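Local coordinates for putative peptide ABC-transport system periplasmic peptide-binding protein (Campylobacter jejuni, PDB 4OET) that probably serves as the periplasmic solute-binding component of an ABC importer, capturing a peptide or metal-containing ligand and presenting it for uptake, at residues Glu89-Pro94 with Val102-Ile107; Phe123-Ala128 with Ala428-Asn433; Glu334-Ser339 with Val365-Gly370. All blocks are in the same frame, centred on the assembly; numbering follows the deposited sequence.

Contact 1 of 3, residues Glu89-Pro94 with Val102-Ile107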
# COMPACT_ATOMS: atom_id res chain seq x y z
N GLU A 89 12.74 -17.08 9.48
CA GLU A 89 12.91 -17.09 10.93
C GLU A 89 13.34 -15.72 11.46
O GLU A 89 13.00 -15.35 12.58
CB GLU A 89 13.90 -18.18 11.34
CG GLU A 89 13.29 -19.58 11.34
CD GLU A 89 14.32 -20.69 11.27
OE1 GLU A 89 15.53 -20.40 11.43
OE2 GLU A 89 13.92 -21.86 11.05
N ALA A 90 14.09 -14.97 10.66
CA ALA A 90 14.47 -13.61 11.05
C ALA A 90 13.27 -12.69 11.14
O ALA A 90 13.16 -11.91 12.09
CB ALA A 90 15.48 -13.05 10.07
N PHE A 91 12.37 -12.80 10.17
CA PHE A 91 11.14 -12.01 10.14
C PHE A 91 10.26 -12.41 11.30
O PHE A 91 9.58 -11.59 11.91
CB PHE A 91 10.37 -12.22 8.83
CG PHE A 91 11.15 -11.88 7.59
CD1 PHE A 91 12.07 -10.84 7.58
CD2 PHE A 91 10.93 -12.59 6.42
CE1 PHE A 91 12.76 -10.52 6.42
CE2 PHE A 91 11.62 -12.28 5.26
CZ PHE A 91 12.54 -11.24 5.26
N LYS A 92 10.31 -13.71 11.59
CA LYS A 92 9.43 -14.32 12.58
C LYS A 92 9.86 -14.06 14.02
O LYS A 92 9.06 -14.17 14.95
CB LYS A 92 9.39 -15.83 12.30
CG LYS A 92 8.20 -16.54 12.86
CD LYS A 92 7.59 -17.45 11.82
CE LYS A 92 6.46 -18.22 12.43
NZ LYS A 92 5.64 -17.35 13.32
N ASN A 93 11.13 -13.70 14.20
CA ASN A 93 11.71 -13.46 15.52
C ASN A 93 11.38 -12.06 16.06
O ASN A 93 11.81 -11.05 15.49
CB ASN A 93 13.23 -13.66 15.46
CG ASN A 93 13.88 -13.70 16.83
OD1 ASN A 93 13.35 -13.19 17.82
ND2 ASN A 93 15.04 -14.33 16.89
N PRO A 94 10.61 -11.99 17.16
CA PRO A 94 10.16 -10.72 17.72
C PRO A 94 11.30 -9.77 18.08
O PRO A 94 11.09 -8.55 18.08
CB PRO A 94 9.40 -11.13 18.99
CG PRO A 94 9.07 -12.56 18.80
CD PRO A 94 10.16 -13.14 17.96
N VAL A 102 3.91 -10.05 11.21
CA VAL A 102 2.54 -10.53 11.21
C VAL A 102 2.23 -11.44 10.01
O VAL A 102 1.53 -12.45 10.14
CB VAL A 102 1.53 -9.36 11.22
CG1 VAL A 102 0.11 -9.85 10.96
CG2 VAL A 102 1.60 -8.61 12.54
N ASN A 103 2.80 -11.11 8.85
CA ASN A 103 2.54 -11.88 7.64
C ASN A 103 3.09 -13.31 7.67
O ASN A 103 2.74 -14.13 6.83
CB ASN A 103 3.14 -11.15 6.43
CG ASN A 103 2.41 -9.85 6.12
OD1 ASN A 103 1.29 -9.61 6.58
ND2 ASN A 103 3.07 -8.99 5.34
N PHE A 104 3.96 -13.60 8.63
CA PHE A 104 4.59 -14.91 8.68
C PHE A 104 4.25 -15.68 9.95
O PHE A 104 4.88 -16.68 10.25
CB PHE A 104 6.11 -14.76 8.55
CG PHE A 104 6.57 -14.54 7.14
CD1 PHE A 104 7.02 -15.60 6.37
CD2 PHE A 104 6.57 -13.28 6.58
CE1 PHE A 104 7.45 -15.40 5.06
CE2 PHE A 104 6.99 -13.08 5.27
CZ PHE A 104 7.44 -14.14 4.51
N GLU A 105 3.25 -15.22 10.69
CA GLU A 105 3.03 -15.81 12.00
C GLU A 105 2.25 -17.13 11.98
O GLU A 105 2.26 -17.86 12.98
CB GLU A 105 2.34 -14.79 12.93
CG GLU A 105 0.83 -14.72 12.88
CD GLU A 105 0.29 -13.54 13.68
OE1 GLU A 105 -0.95 -13.35 13.72
OE2 GLU A 105 1.10 -12.82 14.30
N ASP A 106 1.58 -17.48 10.88
CA ASP A 106 0.98 -18.82 10.83
C ASP A 106 1.91 -19.81 10.14
O ASP A 106 1.49 -20.88 9.70
CB ASP A 106 -0.43 -18.83 10.20
CG ASP A 106 -0.46 -18.30 8.81
OD1 ASP A 106 -0.24 -19.09 7.87
OD2 ASP A 106 -0.76 -17.09 8.65
N ILE A 107 3.19 -19.45 10.03
CA ILE A 107 4.20 -20.41 9.62
C ILE A 107 4.56 -21.28 10.82
O ILE A 107 4.97 -20.78 11.87
CB ILE A 107 5.48 -19.74 9.07
CG1 ILE A 107 5.20 -19.14 7.69
CG2 ILE A 107 6.61 -20.76 8.97
CD1 ILE A 107 6.45 -18.85 6.90
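Lys-92, in the last turn of a helix, faces Phe-104 with their CA atoms 6.2 Å apart, and Phe-104 opens a type I beta turn that runs to Ile-107. This turn is closed by Ile-107 N donating to Phe-104 O at 3.3 Å, and its carbonyls form the surface that the lysine meets. CG of Lys-92 leaves the backbone on the side opposite its N (chi1 -158°), and a bend at chi2 (133°) then carries the chain across to the turn. There CE lies close to two carbonyl oxygens, 3.0 Å from Ile-107 O and 3.1 Å from Phe-104 O, while one side of the methylene chain crosses Ile-107, with CE 3.8 Å from its CB. The ammonium NZ reaches on to Glu-105 O at 3.4 Å, a weak hydrogen bond, and the aliphatic CD and CE also make close contacts with the turn. The Glu-105 carboxylate is turned elsewhere and forms no salt bridge with the lysine.

Deeper in, Phe-91 and Phe-104 run side by side and point the same way. Phe-91 CD2 stands 4.1 Å from Phe-104 CE2, over one face of the Phe-104 ring and toward its rim. The planes meet at 49°, an intermediate tilt.

The contact thus folds the loop that follows helix 81-92 back onto the helix's C-terminal turn, up to the start of strand 107-112. Phe-104 and Ile-107 also pack on Ile-88 one turn earlier in that helix and on Phe-129 of helix 129-132. Phe-91 rests on Ile-135 and Phe-104 on Leu-133, while Ile-107 reaches Ile-120 and Leu-122 of strand 117-122.

Contact 2 of 3, residues Phe123-Ala128 with Ala428-Asn433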
# COMPACT_ATOMS: atom_id res chain seq x y z
N PHE A 123 0.25 -23.42 10.26
CA PHE A 123 -0.75 -23.77 11.27
C PHE A 123 -2.12 -23.80 10.62
O PHE A 123 -2.92 -24.71 10.88
CB PHE A 123 -0.76 -22.75 12.41
CG PHE A 123 0.48 -22.77 13.27
CD1 PHE A 123 0.65 -23.74 14.25
CD2 PHE A 123 1.46 -21.80 13.10
CE1 PHE A 123 1.79 -23.75 15.05
CE2 PHE A 123 2.60 -21.81 13.89
CZ PHE A 123 2.76 -22.78 14.87
N LYS A 124 -2.38 -22.80 9.78
CA LYS A 124 -3.67 -22.65 9.13
C LYS A 124 -3.49 -22.10 7.71
O LYS A 124 -2.46 -21.50 7.40
CB LYS A 124 -4.57 -21.73 9.97
CG LYS A 124 -4.01 -20.33 10.17
CD LYS A 124 -4.63 -19.66 11.39
CE LYS A 124 -4.49 -18.15 11.34
NZ LYS A 124 -3.12 -17.70 11.75
N PRO A 125 -4.49 -22.33 6.84
CA PRO A 125 -4.34 -21.91 5.44
C PRO A 125 -4.11 -20.40 5.29
O PRO A 125 -4.69 -19.60 6.03
CB PRO A 125 -5.67 -22.33 4.79
CG PRO A 125 -6.20 -23.43 5.69
CD PRO A 125 -5.76 -23.05 7.07
N TYR A 126 -3.26 -20.03 4.34
CA TYR A 126 -2.85 -18.65 4.17
C TYR A 126 -2.71 -18.35 2.69
O TYR A 126 -1.60 -18.37 2.16
CB TYR A 126 -1.53 -18.42 4.91
CG TYR A 126 -0.99 -17.01 4.89
CD1 TYR A 126 -1.83 -15.91 4.91
CD2 TYR A 126 0.38 -16.79 4.88
CE1 TYR A 126 -1.31 -14.62 4.91
CE2 TYR A 126 0.91 -15.51 4.87
CZ TYR A 126 0.05 -14.43 4.88
OH TYR A 126 0.57 -13.15 4.88
N PRO A 127 -3.83 -18.09 2.00
CA PRO A 127 -3.84 -17.92 0.54
C PRO A 127 -2.93 -16.80 0.05
O PRO A 127 -2.42 -16.87 -1.07
CB PRO A 127 -5.31 -17.60 0.21
CG PRO A 127 -5.99 -17.35 1.54
CD PRO A 127 -5.19 -18.09 2.57
N ALA A 128 -2.71 -15.80 0.90
CA ALA A 128 -1.87 -14.67 0.52
C ALA A 128 -0.39 -15.00 0.69
O ALA A 128 0.47 -14.14 0.47
CB ALA A 128 -2.24 -13.45 1.34
N ALA A 428 -12.90 -16.00 3.50
CA ALA A 428 -12.16 -15.60 2.31
C ALA A 428 -10.67 -15.89 2.44
O ALA A 428 -9.98 -16.08 1.44
CB ALA A 428 -12.38 -14.13 2.01
N ARG A 429 -10.18 -15.91 3.68
CA ARG A 429 -8.75 -16.11 3.90
C ARG A 429 -8.45 -17.51 4.42
O ARG A 429 -7.34 -17.78 4.89
CB ARG A 429 -8.21 -15.06 4.87
CG ARG A 429 -8.69 -15.21 6.31
CD ARG A 429 -8.65 -13.86 7.01
NE ARG A 429 -7.34 -13.22 6.92
CZ ARG A 429 -6.38 -13.33 7.84
NH1 ARG A 429 -5.23 -12.69 7.67
NH2 ARG A 429 -6.58 -14.06 8.94
N ASN A 430 -9.44 -18.39 4.33
CA ASN A 430 -9.31 -19.77 4.81
C ASN A 430 -9.26 -20.80 3.67
O ASN A 430 -9.19 -22.00 3.90
CB ASN A 430 -10.46 -20.13 5.75
CG ASN A 430 -10.19 -21.41 6.52
OD1 ASN A 430 -9.12 -21.59 7.10
ND2 ASN A 430 -11.15 -22.32 6.48
N THR A 431 -9.30 -20.30 2.44
CA THR A 431 -9.21 -21.17 1.27
C THR A 431 -8.42 -20.47 0.19
O THR A 431 -8.27 -19.25 0.22
CB THR A 431 -10.60 -21.53 0.73
OG1 THR A 431 -10.46 -22.30 -0.47
CG2 THR A 431 -11.38 -20.26 0.41
N SER A 432 -7.93 -21.25 -0.77
CA SER A 432 -7.25 -20.69 -1.93
C SER A 432 -8.13 -20.82 -3.17
O SER A 432 -7.77 -20.32 -4.24
CB SER A 432 -5.90 -21.38 -2.16
OG SER A 432 -4.91 -20.93 -1.24
N ASN A 433 -9.27 -21.49 -3.03
CA ASN A 433 -10.18 -21.62 -4.16
C ASN A 433 -10.73 -20.26 -4.59
O ASN A 433 -11.35 -19.54 -3.80
CB ASN A 433 -11.34 -22.55 -3.84
CG ASN A 433 -12.28 -22.73 -5.03
OD1 ASN A 433 -13.21 -21.94 -5.22
ND2 ASN A 433 -12.03 -23.76 -5.83
O HOH W 1 -3.89 -18.20 -2.83
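Asn-430 sends its CG opposite the backbone N (chi1 -166°), which lays the amide alongside the Pro-125 ring with OD1 3.7 Å from CD, and Ser-432 keeps OG beside its own N (chi1 -76°), facing Pro-127. The contact joins two loops, one that follows strand 117-122 of an antiparallel sheet and one linking helices 419-428 and 434-450; in a family 5 solute-binding fold this probably joins the subdomain carrying that sheet to the lobe carrying the two helices. Within the linker, an ST turn sets the chain: Asn-433 N donates to Thr-431 OG1 at 2.9 Å, and Asn-433 in turn N-caps the next helix through Glu-436 N.

Across the interface no direct hydrogen bond forms. Both prolines point their rings at the linker and, having no N-H, meet its carbonyls by C-H surfaces. Pro-127 is lodged between two of them, CD 3.2 Å from Arg-429 O and CG 3.2 Å from Thr-431 O, while Pro-125 CB lies 3.6 Å from Asn-430 O. Arg-429 meets the other loop mainly through its carbonyl; its guanidinium is engaged in a salt bridge with Asp-391 and a cation-pi contact with Phe-395.

One water spans the edge of the joint, donating to Pro-127 O at 2.7 Å and lying in a weak bond 3.3 Å from Ser-432 OG.

Contact 3 of 3, residues Glu334-Ser339 with Val365-Gly370; sequences EIWAMS and VAKPAG
Trp-336 and Val-365 lie side by side on one face of a parallel strand pair, the two strands of a beta-alpha-beta unit whose connecting helix is 342-357. The valine methyl CG1 sits over the six-membered ring, 3.4 Å from its centroid and only 2° off the normal, a well-centred CH-pi contact. The indole is turned this way with help from its own strand: NE1 donates to Glu-334 OE1 at 2.8 Å, the acceptor lying in the ring plane, so the bond limits rotation of the ring over the valine. Lys-367 runs at a slant past the far end of the indole, its CG 3.7 Å from CZ3.

On the opposite face Ala-337 and Ala-366 are paired, with small side chains. Between the two faces the backbones exchange parallel-strand hydrogen bonds, such as Val-365 N to Ile-335 O at 2.9 Å. At the last pair, Met-338 with Lys-367, the side chains diverge, and Met-338, bent at chi2 and chi3, puts CE 3.7 Å from Ala-369 CB. Ile-335 packs on the crossover helix, while strand 379-384 pairs with the other edge of strand 329-338, and Phe-380 touches the Trp-336 side chain. At the strand end Ser-339 N reaches Lys-367 O at 2.7 Å, arriving from 57° above the carbonyl plane.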
# COMPACT_ATOMS: atom_id res chain seq x y z
N GLU A 334 -15.36 15.98 14.88
CA GLU A 334 -14.08 16.41 14.32
C GLU A 334 -13.62 15.54 13.16
O GLU A 334 -13.83 14.33 13.15
CB GLU A 334 -13.02 16.43 15.42
CG GLU A 334 -13.26 17.51 16.48
CD GLU A 334 -12.25 17.47 17.62
OE1 GLU A 334 -11.51 16.46 17.74
OE2 GLU A 334 -12.18 18.46 18.39
N ILE A 335 -13.00 16.18 12.17
CA ILE A 335 -12.36 15.47 11.06
C ILE A 335 -10.86 15.71 11.11
O ILE A 335 -10.39 16.82 10.86
CB ILE A 335 -12.92 15.92 9.69
CG1 ILE A 335 -14.44 15.70 9.63
CG2 ILE A 335 -12.25 15.16 8.56
CD1 ILE A 335 -15.09 16.25 8.36
N TRP A 336 -10.10 14.67 11.44
CA TRP A 336 -8.66 14.81 11.62
C TRP A 336 -7.88 14.37 10.40
O TRP A 336 -8.22 13.39 9.73
CB TRP A 336 -8.19 14.02 12.83
CG TRP A 336 -8.58 14.61 14.15
CD1 TRP A 336 -9.84 14.80 14.62
CD2 TRP A 336 -7.69 15.06 15.18
NE1 TRP A 336 -9.80 15.35 15.88
CE2 TRP A 336 -8.49 15.52 16.25
CE3 TRP A 336 -6.30 15.12 15.31
CZ2 TRP A 336 -7.94 16.03 17.43
CZ3 TRP A 336 -5.76 15.63 16.48
CH2 TRP A 336 -6.58 16.08 17.52
N ALA A 337 -6.83 15.13 10.10
CA ALA A 337 -5.92 14.81 9.02
C ALA A 337 -4.48 15.10 9.42
O ALA A 337 -4.21 16.00 10.22
CB ALA A 337 -6.30 15.60 7.78
N MET A 338 -3.55 14.32 8.87
CA MET A 338 -2.13 14.59 9.05
C MET A 338 -1.77 15.89 8.34
O MET A 338 -2.07 16.07 7.16
CB MET A 338 -1.28 13.43 8.50
CG MET A 338 -1.63 12.05 9.07
SD MET A 338 -1.39 11.92 10.86
CE MET A 338 -0.94 10.18 10.98
N SER A 339 -1.14 16.81 9.06
CA SER A 339 -0.84 18.13 8.53
C SER A 339 0.21 18.10 7.43
O SER A 339 0.33 19.03 6.64
CB SER A 339 -0.38 19.06 9.66
OG SER A 339 0.91 18.69 10.12
N VAL A 365 -9.27 19.25 12.01
CA VAL A 365 -8.10 19.29 12.87
C VAL A 365 -6.94 18.66 12.12
O VAL A 365 -6.97 17.46 11.83
CB VAL A 365 -8.35 18.56 14.21
CG1 VAL A 365 -7.16 18.70 15.15
CG2 VAL A 365 -9.63 19.09 14.88
N ALA A 366 -5.95 19.47 11.76
CA ALA A 366 -4.78 19.00 11.04
C ALA A 366 -3.57 19.09 11.96
O ALA A 366 -3.23 20.17 12.46
CB ALA A 366 -4.56 19.81 9.76
N LYS A 367 -2.92 17.96 12.20
CA LYS A 367 -1.81 17.92 13.15
C LYS A 367 -0.72 17.05 12.54
O LYS A 367 -1.00 16.22 11.68
CB LYS A 367 -2.28 17.37 14.50
CG LYS A 367 -3.41 18.19 15.15
CD LYS A 367 -2.88 19.34 16.00
CE LYS A 367 -3.85 19.74 17.11
NZ LYS A 367 -4.00 18.67 18.15
N PRO A 368 0.54 17.27 12.94
CA PRO A 368 1.62 16.44 12.41
C PRO A 368 1.46 14.96 12.77
O PRO A 368 0.88 14.62 13.81
CB PRO A 368 2.89 17.02 13.05
CG PRO A 368 2.40 17.87 14.19
CD PRO A 368 1.05 18.37 13.79
N ALA A 369 1.94 14.09 11.89
CA ALA A 369 1.85 12.66 12.12
C ALA A 369 2.63 12.27 13.37
O ALA A 369 3.74 12.78 13.61
CB ALA A 369 2.37 11.88 10.92
N GLY A 370 2.04 11.41 14.19
CA GLY A 370 2.66 10.97 15.42
C GLY A 370 2.40 11.88 16.61
O GLY A 370 2.83 11.59 17.72

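In the fold
Contact 1 is the buried one, whereas contacts 2 and 3 lie at the surface. Contacts 1 and 2 share a neighbourhood: their centres are about 17 Å apart, and Asp-106 O lies 2.9 Å from Phe-123 N, a probable hydrogen bond just beyond the ends of strands 107-112 and 117-122. Contact 1 closes a short local loop by aromatic and aliphatic packing and a weak lysine-to-carbonyl hydrogen bond; contact 2 joins loops 300 residues apart through proline rings, carbonyls and a water. Contact 3 stands alone, its centre about 33 Å from that of contact 1 and 36 Å from that of contact 2, and alone relies on backbone hydrogen bonds between strands, with side-chain packing laid over them.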